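Beta-1,3-glucosyltransferase (Paecilomyces sp. J18, PDB 5JVV) is a carbohydrate-active enzyme, a beta-1,3-glucosyltransferase whose core is a sandwich of two curved beta sheets. Local coordinates at residues 2-14 against 286-298. Sequence-based numbering, arbitrary orientation.
Sequences SYTLKDSLSGKDF and EAYWEINYLKTYT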
ATOM      1  N   SER A   2       6.443 -23.960 -11.711  1.00 52.06           N
ATOM      2  CA  SER A   2       5.895 -23.386 -10.485  1.00 47.75           C
ATOM      3  C   SER A   2       6.950 -22.674  -9.637  1.00 43.36           C
ATOM      4  O   SER A   2       8.022 -22.314 -10.129  1.00 43.13           O
ATOM      5  CB  SER A   2       5.179 -24.454  -9.658  1.00 44.74           C
ATOM      6  OG  SER A   2       5.991 -25.601  -9.498  1.00 48.21           O
ATOM      7  N   TYR A   3       6.638 -22.494  -8.356  1.00 39.60           N
ATOM      8  CA  TYR A   3       7.361 -21.559  -7.492  1.00 32.75           C
ATOM      9  C   TYR A   3       7.867 -22.183  -6.185  1.00 29.00           C
ATOM     10  O   TYR A   3       7.191 -23.022  -5.590  1.00 37.82           O
ATOM     11  CB  TYR A   3       6.445 -20.376  -7.151  1.00 30.26           C
ATOM     12  CG  TYR A   3       6.179 -19.425  -8.302  1.00 30.06           C
ATOM     13  CD1 TYR A   3       4.962 -19.433  -8.977  1.00 35.77           C
ATOM     14  CD2 TYR A   3       7.143 -18.523  -8.708  1.00 26.20           C
ATOM     15  CE1 TYR A   3       4.720 -18.555 -10.028  1.00 31.15           C
ATOM     16  CE2 TYR A   3       6.915 -17.645  -9.754  1.00 31.13           C
ATOM     17  CZ  TYR A   3       5.704 -17.663 -10.411  1.00 32.16           C
ATOM     18  OH  TYR A   3       5.496 -16.783 -11.453  1.00 33.49           O
ATOM     19  N   THR A   4       9.053 -21.768  -5.740  1.00 25.45           N
ATOM     20  CA  THR A   4       9.638 -22.236  -4.484  0.65 26.16           C
ATOM     21  C   THR A   4       9.559 -21.132  -3.423  1.00 23.63           C
ATOM     22  O   THR A   4       9.825 -19.972  -3.728  1.00 20.23           O
ATOM     23  CB  THR A   4      11.120 -22.627  -4.682  0.65 28.54           C
ATOM     24  OG1 THR A   4      11.229 -23.594  -5.734  0.65 32.03           O
ATOM     25  CG2 THR A   4      11.700 -23.207  -3.408  0.65 25.36           C
ATOM     26  N   LEU A   5       9.217 -21.492  -2.187  1.00 21.92           N
ATOM     27  CA  LEU A   5       9.143 -20.515  -1.097  1.00 19.57           C
ATOM     28  C   LEU A   5      10.514 -19.914  -0.811  1.00 23.65           C
ATOM     29  O   LEU A   5      11.484 -20.637  -0.577  1.00 30.67           O
ATOM     30  CB  LEU A   5       8.564 -21.158   0.174  1.00 20.96           C
ATOM     31  CG  LEU A   5       8.404 -20.277   1.416  1.00 20.08           C
ATOM     32  CD1 LEU A   5       7.261 -19.271   1.251  1.00 19.26           C
ATOM     33  CD2 LEU A   5       8.196 -21.129   2.657  1.00 21.89           C
ATOM     34  N   LYS A   6      10.586 -18.588  -0.838  1.00 19.81           N
ATOM     35  CA  LYS A   6      11.833 -17.877  -0.588  1.00 22.24           C
ATOM     36  C   LYS A   6      11.853 -17.402   0.863  1.00 26.18           C
ATOM     37  O   LYS A   6      12.595 -17.941   1.687  1.00 29.31           O
ATOM     38  CB  LYS A   6      11.986 -16.694  -1.550  1.00 22.76           C
ATOM     39  CG  LYS A   6      13.293 -15.908  -1.400  1.00 25.88           C
ATOM     40  CD  LYS A   6      13.341 -14.713  -2.350  1.00 26.07           C
ATOM     41  CE  LYS A   6      14.717 -14.047  -2.369  1.00 27.98           C
ATOM     42  NZ  LYS A   6      15.073 -13.444  -1.059  1.00 34.14           N
ATOM     43  N   ASP A   7      11.036 -16.403   1.177  1.00 20.91           N
ATOM     44  CA  ASP A   7      10.910 -15.933   2.554  1.00 19.72           C
ATOM     45  C   ASP A   7       9.505 -16.168   3.094  1.00 17.18           C
ATOM     46  O   ASP A   7       8.516 -15.961   2.387  1.00 14.31           O
ATOM     47  CB  ASP A   7      11.221 -14.433   2.645  1.00 26.63           C
ATOM     48  CG  ASP A   7      12.661 -14.108   2.299  1.00 39.36           C
ATOM     49  OD1 ASP A   7      13.360 -14.993   1.767  1.00 44.48           O
ATOM     50  OD2 ASP A   7      13.090 -12.961   2.550  1.00 42.84           O
ATOM     51  N   SER A   8       9.422 -16.576   4.358  1.00 14.20           N
ATOM     52  CA  SER A   8       8.149 -16.631   5.059  1.00 14.97           C
ATOM     53  C   SER A   8       8.262 -15.764   6.306  1.00 16.78           C
ATOM     54  O   SER A   8       9.002 -16.097   7.238  1.00 18.16           O
ATOM     55  CB  SER A   8       7.808 -18.069   5.447  1.00 15.47           C
ATOM     56  OG  SER A   8       6.613 -18.089   6.194  1.00 19.40           O
ATOM     57  N   LEU A   9       7.526 -14.658   6.328  1.00 13.51           N
ATOM     58  CA  LEU A   9       7.710 -13.638   7.360  1.00 11.95           C
ATOM     59  C   LEU A   9       6.439 -13.375   8.159  1.00 13.38           C
ATOM     60  O   LEU A   9       5.416 -12.997   7.601  1.00 14.23           O
ATOM     61  CB  LEU A   9       8.177 -12.339   6.708  1.00 11.30           C
ATOM     62  CG  LEU A   9       9.485 -12.431   5.929  1.00 12.85           C
ATOM     63  CD1 LEU A   9       9.779 -11.113   5.237  1.00 17.85           C
ATOM     64  CD2 LEU A   9      10.613 -12.815   6.870  1.00 14.56           C
ATOM     65  N   SER A  10       6.505 -13.579   9.471  1.00 10.42           N
ATOM     66  CA  SER A  10       5.410 -13.197  10.361  1.00 11.39           C
ATOM     67  C   SER A  10       5.989 -12.783  11.703  1.00 12.21           C
ATOM     68  O   SER A  10       7.132 -13.123  12.018  1.00 13.59           O
ATOM     69  CB  SER A  10       4.394 -14.333  10.536  1.00 15.02           C
ATOM     70  OG  SER A  10       4.925 -15.371  11.337  1.00 17.99           O
ATOM     71  N   GLY A  11       5.204 -12.047  12.483  1.00 12.36           N
ATOM     72  CA  GLY A  11       5.591 -11.675  13.834  1.00 11.93           C
ATOM     73  C   GLY A  11       6.915 -10.946  13.913  1.00 14.00           C
ATOM     74  O   GLY A  11       7.207 -10.078  13.088  1.00 11.93           O
ATOM     75  N   LYS A  12       7.726 -11.306  14.904  1.00 16.33           N
ATOM     76  CA  LYS A  12       9.018 -10.647  15.099  1.00 15.79           C
ATOM     77  C   LYS A  12       9.927 -10.804  13.886  1.00 15.70           C
ATOM     78  O   LYS A  12      10.675  -9.883  13.545  1.00 19.51           O
ATOM     79  CB  LYS A  12       9.718 -11.202  16.341  1.00 20.76           C
ATOM     80  CG  LYS A  12       8.851 -11.180  17.578  1.00 28.72           C
ATOM     81  CD  LYS A  12       9.537 -11.838  18.770  1.00 36.97           C
ATOM     82  CE  LYS A  12      10.637 -10.957  19.344  1.00 40.78           C
ATOM     83  NZ  LYS A  12      10.741 -11.109  20.830  1.00 41.63           N
ATOM     84  N   ASP A  13       9.871 -11.965  13.239  1.00 15.45           N
ATOM     85  CA  ASP A  13      10.680 -12.209  12.048  1.00 14.82           C
ATOM     86  C   ASP A  13      10.313 -11.242  10.935  1.00 14.46           C
ATOM     87  O   ASP A  13      11.174 -10.782  10.186  1.00 15.07           O
ATOM     88  CB  ASP A  13      10.506 -13.649  11.553  1.00 20.46           C
ATOM     89  CG  ASP A  13      11.082 -14.672  12.511  1.00 29.28           C
ATOM     90  OD1 ASP A  13      11.918 -14.303  13.362  1.00 29.18           O
ATOM     91  OD2 ASP A  13      10.705 -15.857  12.398  1.00 37.67           O
ATOM     92  N   PHE A  14       9.023 -10.934  10.829  1.00 12.42           N
ATOM     93  CA  PHE A  14       8.560  -9.950   9.866  1.00 10.79           C
ATOM     94  C   PHE A  14       9.197  -8.603  10.196  1.00 12.68           C
ATOM     95  O   PHE A  14       9.822  -7.983   9.341  1.00 12.34           O
ATOM     96  CB  PHE A  14       7.028  -9.846   9.916  1.00 12.80           C
ATOM     97  CG  PHE A  14       6.457  -8.777   9.021  1.00 11.31           C
ATOM     98  CD1 PHE A  14       6.058  -9.073   7.723  1.00 11.87           C
ATOM     99  CD2 PHE A  14       6.310  -7.473   9.495  1.00 10.51           C
ATOM    100  CE1 PHE A  14       5.527  -8.090   6.908  1.00 10.26           C
ATOM    101  CE2 PHE A  14       5.790  -6.487   8.689  1.00 12.21           C
ATOM    102  CZ  PHE A  14       5.384  -6.795   7.397  1.00 10.42           C
ATOM    103  N   GLU A 286      -8.423   3.680  13.729  1.00  8.96           N
ATOM    104  CA  GLU A 286      -8.533   2.643  12.703  1.00 11.33           C
ATOM    105  C   GLU A 286      -7.496   2.784  11.596  1.00 10.56           C
ATOM    106  O   GLU A 286      -7.529   2.035  10.628  1.00 10.64           O
ATOM    107  CB  GLU A 286      -9.938   2.632  12.076  1.00 15.09           C
ATOM    108  CG  GLU A 286     -11.016   2.038  12.965  1.00 16.17           C
ATOM    109  CD  GLU A 286     -10.837   0.547  13.154  1.00 20.26           C
ATOM    110  OE1 GLU A 286     -10.861  -0.180  12.137  1.00 20.74           O
ATOM    111  OE2 GLU A 286     -10.663   0.112  14.312  1.00 22.36           O
ATOM    112  N   ALA A 287      -6.577   3.737  11.735  1.00  8.53           N
ATOM    113  CA  ALA A 287      -5.537   3.920  10.731  1.00  9.25           C
ATOM    114  C   ALA A 287      -4.343   3.031  11.045  1.00 10.95           C
ATOM    115  O   ALA A 287      -3.257   3.522  11.345  1.00 11.08           O
ATOM    116  CB  ALA A 287      -5.119   5.399  10.656  1.00  9.29           C
ATOM    117  N   TYR A 288      -4.547   1.716  10.971  1.00  8.34           N
ATOM    118  CA  TYR A 288      -3.472   0.760  11.229  1.00  7.64           C
ATOM    119  C   TYR A 288      -3.480  -0.410  10.273  1.00  7.79           C
ATOM    120  O   TYR A 288      -4.521  -0.779   9.736  1.00  9.45           O
ATOM    121  CB  TYR A 288      -3.518   0.238  12.671  1.00 11.16           C
ATOM    122  CG  TYR A 288      -4.684  -0.669  13.024  1.00  9.01           C
ATOM    123  CD1 TYR A 288      -4.598  -2.049  12.861  1.00  9.69           C
ATOM    124  CD2 TYR A 288      -5.846  -0.147  13.580  1.00  9.34           C
ATOM    125  CE1 TYR A 288      -5.653  -2.878  13.215  1.00  8.37           C
ATOM    126  CE2 TYR A 288      -6.905  -0.962  13.937  1.00 12.21           C
ATOM    127  CZ  TYR A 288      -6.800  -2.330  13.748  1.00 12.03           C
ATOM    128  OH  TYR A 288      -7.843  -3.159  14.103  1.00 13.95           O
ATOM    129  N   TRP A 289      -2.297  -0.970  10.054  1.00  8.15           N
ATOM    130  CA  TRP A 289      -2.154  -2.248   9.363  1.00  7.70           C
ATOM    131  C   TRP A 289      -2.109  -3.362  10.395  1.00  7.85           C
ATOM    132  O   TRP A 289      -1.480  -3.220  11.450  1.00  9.84           O
ATOM    133  CB  TRP A 289      -0.832  -2.291   8.588  1.00  7.65           C
ATOM    134  CG  TRP A 289      -0.710  -1.304   7.494  1.00  8.94           C
ATOM    135  CD1 TRP A 289      -0.218  -0.035   7.584  1.00 10.83           C
ATOM    136  CD2 TRP A 289      -1.038  -1.510   6.117  1.00  7.46           C
ATOM    137  NE1 TRP A 289      -0.240   0.573   6.354  1.00  8.62           N
ATOM    138  CE2 TRP A 289      -0.732  -0.317   5.431  1.00  7.59           C
ATOM    139  CE3 TRP A 289      -1.569  -2.588   5.395  1.00  9.54           C
ATOM    140  CZ2 TRP A 289      -0.952  -0.163   4.068  1.00  8.74           C
ATOM    141  CZ3 TRP A 289      -1.781  -2.430   4.027  1.00 10.79           C
ATOM    142  CH2 TRP A 289      -1.471  -1.227   3.383  1.00 10.50           C
ATOM    143  N   GLU A 290      -2.761  -4.481  10.092  1.00  8.91           N
ATOM    144  CA  GLU A 290      -2.527  -5.705  10.852  1.00  8.13           C
ATOM    145  C   GLU A 290      -2.192  -6.752   9.819  1.00  9.22           C
ATOM    146  O   GLU A 290      -3.037  -7.144   9.009  1.00 11.67           O
ATOM    147  CB  GLU A 290      -3.727  -6.132  11.698  1.00 11.61           C
ATOM    148  CG  GLU A 290      -3.394  -7.360  12.544  1.00 14.19           C
ATOM    149  CD  GLU A 290      -4.440  -7.699  13.589  1.00 18.54           C
ATOM    150  OE1 GLU A 290      -5.353  -6.882  13.829  1.00 22.72           O
ATOM    151  OE2 GLU A 290      -4.339  -8.799  14.175  1.00 18.37           O
ATOM    152  N   ILE A 291      -0.939  -7.178   9.824  1.00  8.44           N
ATOM    153  CA  ILE A 291      -0.441  -8.069   8.789  1.00  9.17           C
ATOM    154  C   ILE A 291      -0.234  -9.458   9.375  1.00 10.17           C
ATOM    155  O   ILE A 291       0.522  -9.634  10.331  1.00 10.45           O
ATOM    156  CB  ILE A 291       0.881  -7.531   8.201  1.00  9.91           C
ATOM    157  CG1 ILE A 291       0.642  -6.166   7.545  1.00  9.39           C
ATOM    158  CG2 ILE A 291       1.479  -8.524   7.201  1.00 11.89           C
ATOM    159  CD1 ILE A 291       1.883  -5.279   7.466  1.00 13.20           C
ATOM    160  N   ASN A 292      -0.922 -10.448   8.816  1.00  9.90           N
ATOM    161  CA  ASN A 292      -0.754 -11.833   9.262  1.00  9.32           C
ATOM    162  C   ASN A 292       0.570 -12.426   8.807  1.00 10.82           C
ATOM    163  O   ASN A 292       1.324 -12.984   9.612  1.00 12.31           O
ATOM    164  CB  ASN A 292      -1.903 -12.707   8.762  1.00  8.94           C
ATOM    165  CG  ASN A 292      -3.129 -12.586   9.622  1.00 10.41           C
ATOM    166  OD1 ASN A 292      -3.032 -12.456  10.847  1.00 12.08           O
ATOM    167  ND2 ASN A 292      -4.297 -12.628   8.996  1.00 12.47           N
ATOM    168  N   TYR A 293       0.851 -12.329   7.514  1.00  9.03           N
ATOM    169  CA  TYR A 293       2.139 -12.796   7.017  1.00 10.09           C
ATOM    170  C   TYR A 293       2.494 -12.210   5.679  1.00  9.85           C
ATOM    171  O   TYR A 293       1.634 -11.692   4.962  1.00 11.48           O
ATOM    172  CB  TYR A 293       2.190 -14.326   6.925  1.00 10.93           C
ATOM    173  CG  TYR A 293       1.264 -14.975   5.910  1.00 11.03           C
ATOM    174  CD1 TYR A 293       1.573 -14.998   4.546  1.00 10.99           C
ATOM    175  CD2 TYR A 293       0.101 -15.614   6.327  1.00 13.62           C
ATOM    176  CE1 TYR A 293       0.730 -15.629   3.629  1.00 13.79           C
ATOM    177  CE2 TYR A 293      -0.737 -16.246   5.423  1.00 13.53           C
ATOM    178  CZ  TYR A 293      -0.423 -16.249   4.079  1.00 14.19           C
ATOM    179  OH  TYR A 293      -1.263 -16.880   3.182  1.00 17.66           O
ATOM    180  N   LEU A 294       3.779 -12.302   5.356  1.00  9.83           N
ATOM    181  CA  LEU A 294       4.276 -11.947   4.036  0.75 10.62           C
ATOM    182  C   LEU A 294       5.129 -13.107   3.543  1.00 10.86           C
ATOM    183  O   LEU A 294       6.111 -13.483   4.193  1.00 12.72           O
ATOM    184  CB  LEU A 294       5.097 -10.655   4.096  0.75 11.17           C
ATOM    185  CG  LEU A 294       5.799 -10.225   2.806  0.75 13.46           C
ATOM    186  CD1 LEU A 294       4.790 -10.042   1.687  0.75 13.99           C
ATOM    187  CD2 LEU A 294       6.592  -8.943   3.040  0.75 12.54           C
ATOM    188  N   LYS A 295       4.743 -13.693   2.418  1.00 10.15           N
ATOM    189  CA  LYS A 295       5.503 -14.800   1.841  1.00 11.53           C
ATOM    190  C   LYS A 295       5.922 -14.479   0.415  1.00 12.12           C
ATOM    191  O   LYS A 295       5.130 -13.941  -0.367  1.00 13.56           O
ATOM    192  CB  LYS A 295       4.700 -16.107   1.907  1.00 10.75           C
ATOM    193  CG  LYS A 295       4.484 -16.566   3.348  1.00 11.55           C
ATOM    194  CD  LYS A 295       3.580 -17.781   3.492  1.00 15.07           C
ATOM    195  CE  LYS A 295       3.328 -18.037   4.974  1.00 19.59           C
ATOM    196  NZ  LYS A 295       2.498 -19.244   5.228  1.00 18.08           N
ATOM    197  N   THR A 296       7.174 -14.784   0.075  1.00 12.62           N
ATOM    198  CA  THR A 296       7.669 -14.556  -1.278  1.00 13.93           C
ATOM    199  C   THR A 296       8.093 -15.880  -1.901  1.00 11.70           C
ATOM    200  O   THR A 296       8.483 -16.815  -1.187  1.00 13.16           O
ATOM    201  CB  THR A 296       8.850 -13.578  -1.285  1.00 16.10           C
ATOM    202  OG1 THR A 296       9.907 -14.119  -0.483  1.00 18.95           O
ATOM    203  CG2 THR A 296       8.438 -12.231  -0.718  1.00 16.19           C
ATOM    204  N   TYR A 297       7.993 -15.966  -3.224  1.00 13.60           N
ATOM    205  CA  TYR A 297       8.307 -17.192  -3.948  1.00 13.80           C
ATOM    206  C   TYR A 297       9.105 -16.850  -5.195  1.00 15.55           C
ATOM    207  O   TYR A 297       8.971 -15.759  -5.755  1.00 16.28           O
ATOM    208  CB  TYR A 297       7.025 -17.921  -4.375  1.00 14.30           C
ATOM    209  CG  TYR A 297       6.125 -18.346  -3.242  1.00 16.53           C
ATOM    210  CD1 TYR A 297       6.132 -19.659  -2.783  1.00 17.05           C
ATOM    211  CD2 TYR A 297       5.252 -17.445  -2.647  1.00 15.87           C
ATOM    212  CE1 TYR A 297       5.306 -20.051  -1.750  1.00 18.87           C
ATOM    213  CE2 TYR A 297       4.426 -17.827  -1.615  1.00 19.58           C
ATOM    214  CZ  TYR A 297       4.455 -19.131  -1.174  1.00 19.40           C
ATOM    215  OH  TYR A 297       3.624 -19.504  -0.141  1.00 24.51           O
ATOM    216  N   THR A 298       9.939 -17.790  -5.628  1.00 18.27           N
ATOM    217  CA  THR A 298      10.710 -17.619  -6.853  0.97 20.86           C
ATOM    218  C   THR A 298      10.455 -18.794  -7.779  1.00 22.29           C
ATOM    219  O   THR A 298      10.032 -19.865  -7.337  1.00 22.39           O
ATOM    220  CB  THR A 298      12.219 -17.507  -6.580  1.00 28.89           C
ATOM    221  OG1 THR A 298      12.711 -18.753  -6.078  1.00 31.66           O
ATOM    222  CG2 THR A 298      12.503 -16.411  -5.566  1.00 31.87           C
ATOM    223  OXT THR A 298      10.672 -18.681  -8.988  1.00 25.98           O
TER
HETATM  224  O   HOH W   1       9.652 -19.960 -11.143  1.00 29.56           O
HETATM  225  O   HOH W   2      11.062 -21.964  -8.487  1.00 35.20           O
HETATM  226  O   HOH W   3       2.730 -11.596  11.404  1.00 21.86           O
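Ile291 of the C-terminal strand 289-297 meets Phe14, in the helix that follows the N-terminal strand 5-9. The two chain ends form an antiparallel beta pair, interrupted by a classic bulge (strand axes at 166°), with 289-297 also bonded to strands 53-55 and 84-90 of the sandwich. Ile291 CD1 lies 3.8 Å from Phe14 CZ, and Phe243 of the other sheet packs against both side chains. One residue on, a water that accepts from Gly11 N also sits at hydrogen-bonding distance from Asn292 O, bridging the turn after strand 5-9 to strand 289-297. Leu294 exchanges two backbone hydrogen bonds with Leu9, while its CB comes in at the edge of the Phe14 ring, 3.8 Å from CE1. On the other face of the sheet, the extended Lys295 runs past Ser8, its CE 3.5 Å from Ser8 OG, before NZ reaches a salt bridge with Asp212. Thr296 faces both Lys6 and Asp7 at the bulge: its O takes Lys6 N, its N gives to Asp7 O, and its hydroxyl accepts Asp7 N at 3.0 Å from OG1. With chi1 at 60°, OG1 sits between the backbone N and the carbonyl carbon, where Asp7 N reaches it. Past the bulge, Leu5 CD1 sits over one face of the Tyr297 ring, a CH-pi contact 4.0 Å from the centroid and 27° off the normal. Thr298 ends the chain: its N bonds to Thr4 O, and its carboxylate is held by three hydrogen bonds, O by Thr4 N at 2.7 Å and by one water, OXT by another water at 2.7 Å that also donates to Ser2 O.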